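Local structure of predicted ATPase involved in replication control, Cdc46/Mcm family (Methanopyrus kandleri AV19, 3F8T) at residues 125-130 with 290-295; 281-286 with 330-335; 413-418 with 469-474. The protein probably binds ATP and single-stranded DNA, as a homolog of the MCM replicative helicases that unwind DNA at the replication fork. The protein carries 2 engineered substitutions. All blocks are in the same frame, centred on the assembly; numbering follows the deposited sequence.

Interaction 1. Residues 125-130 with 290-295; sequences VREVRG and ALRAGA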
loop_
_atom_site.group_PDB
_atom_site.type_symbol
_atom_site.label_atom_id
_atom_site.label_comp_id
_atom_site.label_asym_id
_atom_site.label_seq_id
_atom_site.Cartn_x
_atom_site.Cartn_y
_atom_site.Cartn_z
ATOM N N VAL A 125 -8.902 4.333 -2.014
ATOM C CA VAL A 125 -10.081 4.425 -2.860
ATOM C C VAL A 125 -10.584 3.019 -3.173
ATOM O O VAL A 125 -9.874 2.193 -3.762
ATOM C CB VAL A 125 -9.802 5.224 -4.179
ATOM C CG1 VAL A 125 -11.069 5.346 -5.014
ATOM C CG2 VAL A 125 -9.217 6.612 -3.874
ATOM N N ARG A 126 -11.817 2.747 -2.765
ATOM C CA ARG A 126 -12.430 1.442 -3.001
ATOM C C ARG A 126 -13.113 1.375 -4.356
ATOM O O ARG A 126 -13.164 0.310 -4.985
ATOM C CB ARG A 126 -13.474 1.167 -1.924
ATOM C CG ARG A 126 -12.889 1.020 -0.533
ATOM C CD ARG A 126 -12.359 -0.386 -0.312
ATOM N NE ARG A 126 -13.427 -1.263 0.140
ATOM C CZ ARG A 126 -13.519 -1.780 1.359
ATOM N NH1 ARG A 126 -12.591 -1.543 2.279
ATOM N NH2 ARG A 126 -14.547 -2.550 1.652
ATOM N N GLU A 127 -13.642 2.516 -4.800
ATOM C CA GLU A 127 -14.522 2.533 -5.954
ATOM C C GLU A 127 -14.630 3.941 -6.534
ATOM O O GLU A 127 -14.500 4.937 -5.815
ATOM C CB GLU A 127 -15.910 2.008 -5.548
ATOM C CG GLU A 127 -16.909 1.911 -6.688
ATOM C CD GLU A 127 -18.280 1.472 -6.229
ATOM O OE1 GLU A 127 -18.372 0.617 -5.306
ATOM O OE2 GLU A 127 -19.273 1.989 -6.803
ATOM N N VAL A 128 -14.829 4.015 -7.844
ATOM C CA VAL A 128 -15.119 5.286 -8.498
ATOM C C VAL A 128 -16.281 5.078 -9.448
ATOM O O VAL A 128 -16.513 3.957 -9.913
ATOM C CB VAL A 128 -13.905 5.886 -9.243
ATOM C CG1 VAL A 128 -12.733 6.120 -8.299
ATOM C CG2 VAL A 128 -13.475 5.032 -10.473
ATOM N N ARG A 129 -17.025 6.146 -9.719
ATOM C CA ARG A 129 -18.118 6.047 -10.673
ATOM C C ARG A 129 -18.391 7.365 -11.407
ATOM O O ARG A 129 -18.044 8.461 -10.923
ATOM C CB ARG A 129 -19.381 5.455 -10.025
ATOM C CG ARG A 129 -20.188 6.378 -9.165
ATOM C CD ARG A 129 -21.468 5.683 -8.691
ATOM N NE ARG A 129 -22.427 6.645 -8.125
ATOM C CZ ARG A 129 -22.399 7.094 -6.871
ATOM N NH1 ARG A 129 -21.458 6.679 -6.026
ATOM N NH2 ARG A 129 -23.311 7.970 -6.460
ATOM N N GLY A 130 -18.975 7.224 -12.594
ATOM C CA GLY A 130 -19.304 8.361 -13.438
ATOM C C GLY A 130 -19.875 7.955 -14.786
ATOM O O GLY A 130 -20.307 6.820 -14.981
ATOM N N ALA A 290 -19.221 2.109 -13.073
ATOM C CA ALA A 290 -18.591 2.087 -11.747
ATOM C C ALA A 290 -17.445 1.090 -11.775
ATOM O O ALA A 290 -17.590 0.002 -12.330
ATOM C CB ALA A 290 -19.593 1.715 -10.689
ATOM N N LEU A 291 -16.307 1.470 -11.199
ATOM C CA LEU A 291 -15.147 0.598 -11.139
ATOM C C LEU A 291 -14.764 0.378 -9.671
ATOM O O LEU A 291 -14.432 1.338 -8.971
ATOM C CB LEU A 291 -13.988 1.222 -11.911
ATOM C CG LEU A 291 -12.684 0.425 -12.003
ATOM C CD1 LEU A 291 -12.895 -0.873 -12.777
ATOM C CD2 LEU A 291 -11.577 1.268 -12.630
ATOM N N ARG A 292 -14.837 -0.880 -9.225
ATOM C CA ARG A 292 -14.612 -1.243 -7.819
ATOM C C ARG A 292 -13.373 -2.140 -7.675
ATOM O O ARG A 292 -13.235 -3.157 -8.376
ATOM C CB ARG A 292 -15.852 -1.940 -7.225
ATOM C CG ARG A 292 -15.566 -2.597 -5.875
ATOM C CD ARG A 292 -16.776 -2.844 -5.005
ATOM N NE ARG A 292 -16.330 -2.991 -3.616
ATOM C CZ ARG A 292 -16.256 -1.997 -2.725
ATOM N NH1 ARG A 292 -16.644 -0.754 -3.043
ATOM N NH2 ARG A 292 -15.813 -2.246 -1.496
ATOM N N ALA A 293 -12.475 -1.745 -6.774
ATOM C CA ALA A 293 -11.235 -2.464 -6.550
ATOM C C ALA A 293 -11.519 -3.799 -5.887
ATOM O O ALA A 293 -12.261 -3.855 -4.911
ATOM C CB ALA A 293 -10.318 -1.659 -5.670
ATOM N N GLY A 294 -10.889 -4.845 -6.414
ATOM C CA GLY A 294 -10.811 -6.146 -5.751
ATOM C C GLY A 294 -9.565 -6.230 -4.888
ATOM O O GLY A 294 -8.803 -5.266 -4.772
ATOM N N ALA A 295 -9.349 -7.400 -4.294
ATOM C CA ALA A 295 -8.320 -7.584 -3.270
ATOM C C ALA A 295 -6.912 -7.181 -3.676
ATOM O O ALA A 295 -6.222 -6.558 -2.886
ATOM C CB ALA A 295 -8.326 -9.034 -2.759
HETATM O O HOH W 1 -13.194 -2.080 -3.174
#
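Val128 and Leu291 form the tight side of this contact: their side chains lie side by side and point the same way, CG2 of Val128 4.1 Å from CB of Leu291, and Pro157 touches both. Between them run two backbone hydrogen bonds, Val128 N to Leu291 O at 2.9 Å and Leu291 N to Val128 O at 2.8 Å. A third joins Ala293 N to Arg126 O. The two strands run antiparallel, their short axes 173° apart, with Val128 and Leu291 as a hydrogen-bonded pair flanked by the non-hydrogen-bonded pairs Glu127–Arg292 and Arg129–Ala290. Strand 118-130 belongs to the OB-fold region; strand 289-293, in the MCM P-loop region, forms with strand 281-285 a hairpin consistent with the helix-2 insert of MCM ATPases, and the OB-fold strand pairs with this hairpin. On its far side strand 118-130 carries a classic beta bulge, Arg126 and Glu127 both facing Ile138. The face with Glu127, Arg129, Ala290 and Arg292 is looser and more exposed. Here Glu127, its CG anti to the backbone N (chi1 -177°), crosses Arg292 at about a right angle and takes NH1 of Arg292 on the anti lone pair of OE1, at 3.2 Å. The oxygen lies at the edge of the guanidinium, though the carboxylate plane stands 87° from it. NH2 of Arg292 comes within 3.1 Å of NE of Arg126, two donors of like charge; Glu127 probably offsets part of that repulsion, and Asp140 makes a long, weak ion pair with Arg126. Over the centre of one face of the Arg292 guanidinium sits a water that donates to Arg126 O and, at 2.7 Å, to Ala293 O.

Interaction 2. Residues 281-286 with 330-335; sequences AVLKED and TVDGIA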
loop_
_atom_site.group_PDB
_atom_site.type_symbol
_atom_site.label_atom_id
_atom_site.label_comp_id
_atom_site.label_asym_id
_atom_site.label_seq_id
_atom_site.Cartn_x
_atom_site.Cartn_y
_atom_site.Cartn_z
ATOM N N ALA A 281 -10.882 -6.617 -10.053
ATOM C CA ALA A 281 -11.700 -5.422 -10.034
ATOM C C ALA A 281 -12.963 -5.746 -10.817
ATOM O O ALA A 281 -12.978 -6.697 -11.592
ATOM C CB ALA A 281 -10.950 -4.244 -10.680
ATOM N N VAL A 282 -14.025 -4.979 -10.601
ATOM C CA VAL A 282 -15.247 -5.129 -11.405
ATOM C C VAL A 282 -15.597 -3.795 -12.091
ATOM O O VAL A 282 -15.530 -2.735 -11.462
ATOM C CB VAL A 282 -16.437 -5.700 -10.578
ATOM C CG1 VAL A 282 -16.926 -4.721 -9.547
ATOM C CG2 VAL A 282 -17.599 -6.113 -11.487
ATOM N N LEU A 283 -15.917 -3.861 -13.383
ATOM C CA LEU A 283 -16.445 -2.707 -14.110
ATOM C C LEU A 283 -17.916 -2.980 -14.416
ATOM O O LEU A 283 -18.235 -3.944 -15.108
ATOM C CB LEU A 283 -15.649 -2.460 -15.395
ATOM C CG LEU A 283 -16.073 -1.312 -16.311
ATOM C CD1 LEU A 283 -15.778 0.049 -15.681
ATOM C CD2 LEU A 283 -15.368 -1.443 -17.654
ATOM N N LYS A 284 -18.802 -2.157 -13.864
ATOM C CA LYS A 284 -20.242 -2.321 -14.061
ATOM C C LYS A 284 -20.773 -1.195 -14.929
ATOM O O LYS A 284 -20.439 -0.032 -14.697
ATOM C CB LYS A 284 -20.974 -2.314 -12.722
ATOM C CG LYS A 284 -20.842 -3.590 -11.917
ATOM C CD LYS A 284 -21.955 -4.582 -12.255
ATOM C CE LYS A 284 -21.943 -5.774 -11.301
ATOM N NZ LYS A 284 -20.830 -6.715 -11.600
ATOM N N GLU A 285 -21.588 -1.555 -15.922
ATOM C CA GLU A 285 -22.242 -0.601 -16.831
ATOM C C GLU A 285 -23.724 -0.501 -16.499
ATOM O O GLU A 285 -24.459 -1.490 -16.622
ATOM C CB GLU A 285 -22.097 -1.045 -18.293
ATOM C CG GLU A 285 -20.690 -1.432 -18.724
ATOM C CD GLU A 285 -19.787 -0.238 -18.946
ATOM O OE1 GLU A 285 -19.379 0.394 -17.949
ATOM O OE2 GLU A 285 -19.473 0.059 -20.118
ATOM N N ASP A 286 -24.159 0.687 -16.079
ATOM C CA ASP A 286 -25.540 0.909 -15.637
ATOM C C ASP A 286 -25.858 2.406 -15.590
ATOM O O ASP A 286 -25.561 3.076 -14.598
ATOM C CB ASP A 286 -25.760 0.273 -14.255
ATOM C CG ASP A 286 -27.214 0.325 -13.803
ATOM O OD1 ASP A 286 -28.123 0.126 -14.645
ATOM O OD2 ASP A 286 -27.445 0.549 -12.591
ATOM N N THR A 330 -5.756 -6.226 -14.717
ATOM C CA THR A 330 -6.415 -5.601 -15.859
ATOM C C THR A 330 -7.834 -6.143 -15.924
ATOM O O THR A 330 -8.070 -7.359 -15.812
ATOM C CB THR A 330 -5.656 -5.848 -17.176
ATOM O OG1 THR A 330 -4.288 -5.472 -17.016
ATOM C CG2 THR A 330 -6.267 -5.009 -18.336
ATOM N N VAL A 331 -8.781 -5.220 -16.033
ATOM C CA VAL A 331 -10.171 -5.560 -16.239
ATOM C C VAL A 331 -10.662 -4.702 -17.410
ATOM O O VAL A 331 -10.593 -3.474 -17.353
ATOM C CB VAL A 331 -11.008 -5.347 -14.945
ATOM C CG1 VAL A 331 -10.899 -3.924 -14.428
ATOM C CG2 VAL A 331 -12.462 -5.737 -15.150
ATOM N N ASP A 332 -11.102 -5.354 -18.486
ATOM C CA ASP A 332 -11.638 -4.646 -19.664
ATOM C C ASP A 332 -10.710 -3.546 -20.194
ATOM O O ASP A 332 -11.132 -2.406 -20.494
ATOM C CB ASP A 332 -13.030 -4.107 -19.341
ATOM C CG ASP A 332 -14.028 -5.221 -19.030
ATOM O OD1 ASP A 332 -13.895 -6.318 -19.614
ATOM O OD2 ASP A 332 -14.948 -5.007 -18.215
ATOM N N GLY A 333 -9.431 -3.897 -20.317
ATOM C CA GLY A 333 -8.442 -2.974 -20.833
ATOM C C GLY A 333 -8.013 -1.887 -19.874
ATOM O O GLY A 333 -7.204 -1.033 -20.239
ATOM N N ILE A 334 -8.570 -1.882 -18.664
ATOM C CA ILE A 334 -8.159 -0.920 -17.635
ATOM C C ILE A 334 -7.116 -1.585 -16.740
ATOM O O ILE A 334 -7.432 -2.552 -16.047
ATOM C CB ILE A 334 -9.331 -0.440 -16.756
ATOM C CG1 ILE A 334 -10.363 0.325 -17.587
ATOM C CG2 ILE A 334 -8.798 0.467 -15.623
ATOM C CD1 ILE A 334 -11.784 0.203 -17.058
ATOM N N ALA A 335 -5.890 -1.069 -16.767
ATOM C CA ALA A 335 -4.821 -1.558 -15.905
ATOM C C ALA A 335 -4.846 -0.787 -14.589
ATOM O O ALA A 335 -4.832 0.450 -14.601
ATOM C CB ALA A 335 -3.459 -1.392 -16.603
HETATM O O HOH W 2 -17.661 -4.899 -17.715
#
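Leu283 and Ala281, on one arm of the hairpin 281-293, pack against the tip of the hairpin 328-337, which by its place before strand 341-346 probably corresponds to the presensor-1 hairpin of MCM proteins; its type I' turn runs from Val331 to Ile334. No direct hydrogen bond joins the two segments; the first shell is mostly apolar. At the inner end CB of Ala281 meets CG1 of Val331 at 3.8 Å, while CG2 of the same valine lies against the carbonyl oxygen of Ala281. That oxygen is buried here and finds no polar partner in the model. Further out, CD2 of Leu283 is the touching branch, 4.0 Å from CD1 of Ile334 and 3.6 Å from OD2 of Asp332, whose side chain it crosses obliquely. CG of Leu283 stands anti to the backbone N (chi1 179°), and from it CD2 meets the turn. What sets these groups in place lies one layer back. The hairpin is closed by reciprocal backbone bonds, Val331 N to Ile334 O and Ile334 N to Val331 O, with Asp332 and Gly333 at the turn, both at positive phi. Thr330 is hydrogen-bonded through OG1 to Glu322 of helix 314-326. Strand 281-285 is paired through Val282 and Lys284 with strand 289-293, whose Leu291 touches both Leu283 and Val331. At the outer, polar end a single water bridges the segments, donating to Leu283 O and to Asp332 OD2, each at 2.8 Å.

Interaction 3. Residues 413-418 with 469-474; sequences PELTEE and DDVEPE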
loop_
_atom_site.group_PDB
_atom_site.type_symbol
_atom_site.label_atom_id
_atom_site.label_comp_id
_atom_site.label_asym_id
_atom_site.label_seq_id
_atom_site.Cartn_x
_atom_site.Cartn_y
_atom_site.Cartn_z
ATOM N N PRO A 413 17.746 -0.301 -2.446
ATOM C CA PRO A 413 19.154 -0.609 -2.216
ATOM C C PRO A 413 19.739 -1.303 -3.438
ATOM O O PRO A 413 18.999 -1.933 -4.191
ATOM C CB PRO A 413 19.146 -1.593 -1.041
ATOM C CG PRO A 413 17.737 -1.779 -0.645
ATOM C CD PRO A 413 16.843 -1.177 -1.675
ATOM N N GLU A 414 21.054 -1.174 -3.616
ATOM C CA GLU A 414 21.744 -1.706 -4.791
ATOM C C GLU A 414 22.956 -2.530 -4.376
ATOM O O GLU A 414 23.618 -2.236 -3.386
ATOM C CB GLU A 414 22.175 -0.561 -5.743
ATOM C CG GLU A 414 21.026 0.322 -6.296
ATOM C CD GLU A 414 20.113 -0.368 -7.317
ATOM O OE1 GLU A 414 20.421 -1.494 -7.766
ATOM O OE2 GLU A 414 19.074 0.229 -7.684
ATOM N N LEU A 415 23.231 -3.581 -5.144
ATOM C CA LEU A 415 24.430 -4.384 -4.941
ATOM C C LEU A 415 25.703 -3.552 -4.951
ATOM O O LEU A 415 25.908 -2.762 -5.877
ATOM C CB LEU A 415 24.555 -5.398 -6.077
ATOM C CG LEU A 415 23.446 -6.435 -6.236
ATOM C CD1 LEU A 415 23.626 -7.195 -7.582
ATOM C CD2 LEU A 415 23.498 -7.358 -5.029
ATOM N N THR A 416 26.546 -3.743 -3.936
ATOM C CA THR A 416 27.948 -3.345 -4.023
ATOM C C THR A 416 28.653 -4.303 -4.974
ATOM O O THR A 416 28.145 -5.391 -5.289
ATOM C CB THR A 416 28.697 -3.362 -2.668
ATOM O OG1 THR A 416 28.866 -4.711 -2.203
ATOM C CG2 THR A 416 27.986 -2.518 -1.616
ATOM N N GLU A 417 29.829 -3.880 -5.430
ATOM C CA GLU A 417 30.641 -4.686 -6.321
ATOM C C GLU A 417 30.870 -6.079 -5.733
ATOM O O GLU A 417 30.632 -7.077 -6.409
ATOM C CB GLU A 417 31.971 -3.973 -6.609
ATOM C CG GLU A 417 32.483 -4.215 -7.994
ATOM C CD GLU A 417 32.730 -5.673 -8.245
ATOM O OE1 GLU A 417 33.417 -6.296 -7.401
ATOM O OE2 GLU A 417 32.230 -6.202 -9.260
ATOM N N GLU A 418 31.310 -6.144 -4.480
ATOM C CA GLU A 418 31.567 -7.427 -3.827
ATOM C C GLU A 418 30.310 -8.283 -3.600
ATOM O O GLU A 418 30.394 -9.517 -3.608
ATOM C CB GLU A 418 32.358 -7.253 -2.527
ATOM C CG GLU A 418 33.816 -6.778 -2.755
ATOM C CD GLU A 418 34.570 -7.598 -3.818
ATOM O OE1 GLU A 418 34.961 -8.760 -3.535
ATOM O OE2 GLU A 418 34.779 -7.077 -4.943
ATOM N N ASP A 469 21.138 1.279 2.113
ATOM C CA ASP A 469 20.981 1.377 0.671
ATOM C C ASP A 469 22.005 0.536 -0.089
ATOM O O ASP A 469 21.977 0.493 -1.318
ATOM C CB ASP A 469 21.057 2.831 0.222
ATOM C CG ASP A 469 19.882 3.644 0.711
ATOM O OD1 ASP A 469 18.737 3.136 0.713
ATOM O OD2 ASP A 469 20.112 4.815 1.085
ATOM N N ASP A 470 22.900 -0.111 0.646
ATOM C CA ASP A 470 23.927 -0.957 0.062
ATOM C C ASP A 470 23.675 -2.430 0.377
ATOM O O ASP A 470 23.678 -2.843 1.540
ATOM C CB ASP A 470 25.308 -0.521 0.554
ATOM C CG ASP A 470 25.637 0.910 0.164
ATOM O OD1 ASP A 470 25.258 1.342 -0.938
ATOM O OD2 ASP A 470 26.257 1.611 0.981
ATOM N N VAL A 471 23.426 -3.220 -0.662
ATOM C CA VAL A 471 23.351 -4.675 -0.494
ATOM C C VAL A 471 24.775 -5.223 -0.414
ATOM O O VAL A 471 25.569 -5.020 -1.334
ATOM C CB VAL A 471 22.585 -5.349 -1.647
ATOM C CG1 VAL A 471 22.376 -6.827 -1.348
ATOM C CG2 VAL A 471 21.256 -4.632 -1.889
ATOM N N GLU A 472 25.086 -5.919 0.679
ATOM C CA GLU A 472 26.447 -6.404 0.961
ATOM C C GLU A 472 26.519 -7.926 0.835
ATOM O O GLU A 472 25.474 -8.585 0.811
ATOM C CB GLU A 472 26.863 -5.989 2.378
ATOM C CG GLU A 472 26.653 -4.510 2.690
ATOM C CD GLU A 472 27.871 -3.657 2.390
ATOM O OE1 GLU A 472 28.784 -4.143 1.683
ATOM O OE2 GLU A 472 27.915 -2.494 2.869
ATOM N N PRO A 473 27.745 -8.503 0.743
ATOM C CA PRO A 473 27.862 -9.977 0.669
ATOM C C PRO A 473 27.099 -10.737 1.765
ATOM O O PRO A 473 26.529 -11.821 1.514
ATOM C CB PRO A 473 29.378 -10.209 0.790
ATOM C CG PRO A 473 29.971 -9.002 0.135
ATOM C CD PRO A 473 29.077 -7.863 0.648
ATOM N N GLU A 474 27.077 -10.167 2.961
ATOM C CA GLU A 474 26.346 -10.738 4.081
ATOM C C GLU A 474 24.833 -10.876 3.797
ATOM O O GLU A 474 24.210 -11.867 4.222
ATOM C CB GLU A 474 26.591 -9.891 5.323
ATOM C CG GLU A 474 28.009 -10.049 5.924
ATOM C CD GLU A 474 29.146 -9.571 5.012
ATOM O OE1 GLU A 474 28.968 -8.569 4.265
ATOM O OE2 GLU A 474 30.229 -10.217 5.056
HETATM O O HOH W 3 25.434 -0.149 -3.512
HETATM O O HOH W 4 30.516 -4.621 -0.039
#
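This is a short parallel strand pairing at the surface of the AAA-lid region, where two chain segments run together just before each enters a helix. Val471 N donates a hydrogen bond to Glu414 O at 2.9 Å, and two more backbone hydrogen bonds run from Glu414 N to Asp469 O and from Thr416 N to Val471 O. Val471 is the apolar centre: its CG2 meets CB of Pro413 at 3.8 Å, and its CG1 meets CD2 of Leu415 at 3.9 Å. Helix 449-465 backs the valine through Ala459 and Lys460. Pairing Glu414 with Asp470 and Leu415 with Val471, the two-stranded parallel sheet leads into helices 417-439 and 473-489, with Thr416 and Glu472 as their N-caps. At the start of the second helix Glu472 N is hydrogen-bonded to OD2 of Asp475. OG1 of Thr416, set between the backbone N and the carbonyl carbon (chi1 69°), is hydrogen-bonded to Ala419 N. A water 2.7 Å from that hydroxyl oxygen donates to OE1 of Glu472, and CG2 of Thr416 rests 4.0 Å from CB of Asp470. An alanine at Thr416 would probably leave Ala419 N without its side-chain cap, deprive the water of one partner and open a gap beside Asp470. Beyond the caps, CG of Pro473 packs on CB and the carbonyl of Glu418.

How the interactions relate
Interactions 1 and 2 meet at one sheet: strand 289-293 pairs with strand 118-130 and, probably through hydrogen bonds such as Val282 N to Arg292 O, with strand 281-285, whereas the hairpin of 330-335 packs against it. The centres of the two contacts lie about 9 Å apart. Interaction 1 is partly buried and combines backbone pairing with a charged face. Interaction 2 is a surface contact without direct hydrogen bonds, made by apolar side chains and a water. Interaction 3 lies about 40 Å from both, centre to centre, and across the chain's centre from interaction 1. It is superficial, yet like interaction 1 it rests on backbone hydrogen bonds, here between parallel strands, followed by helix caps.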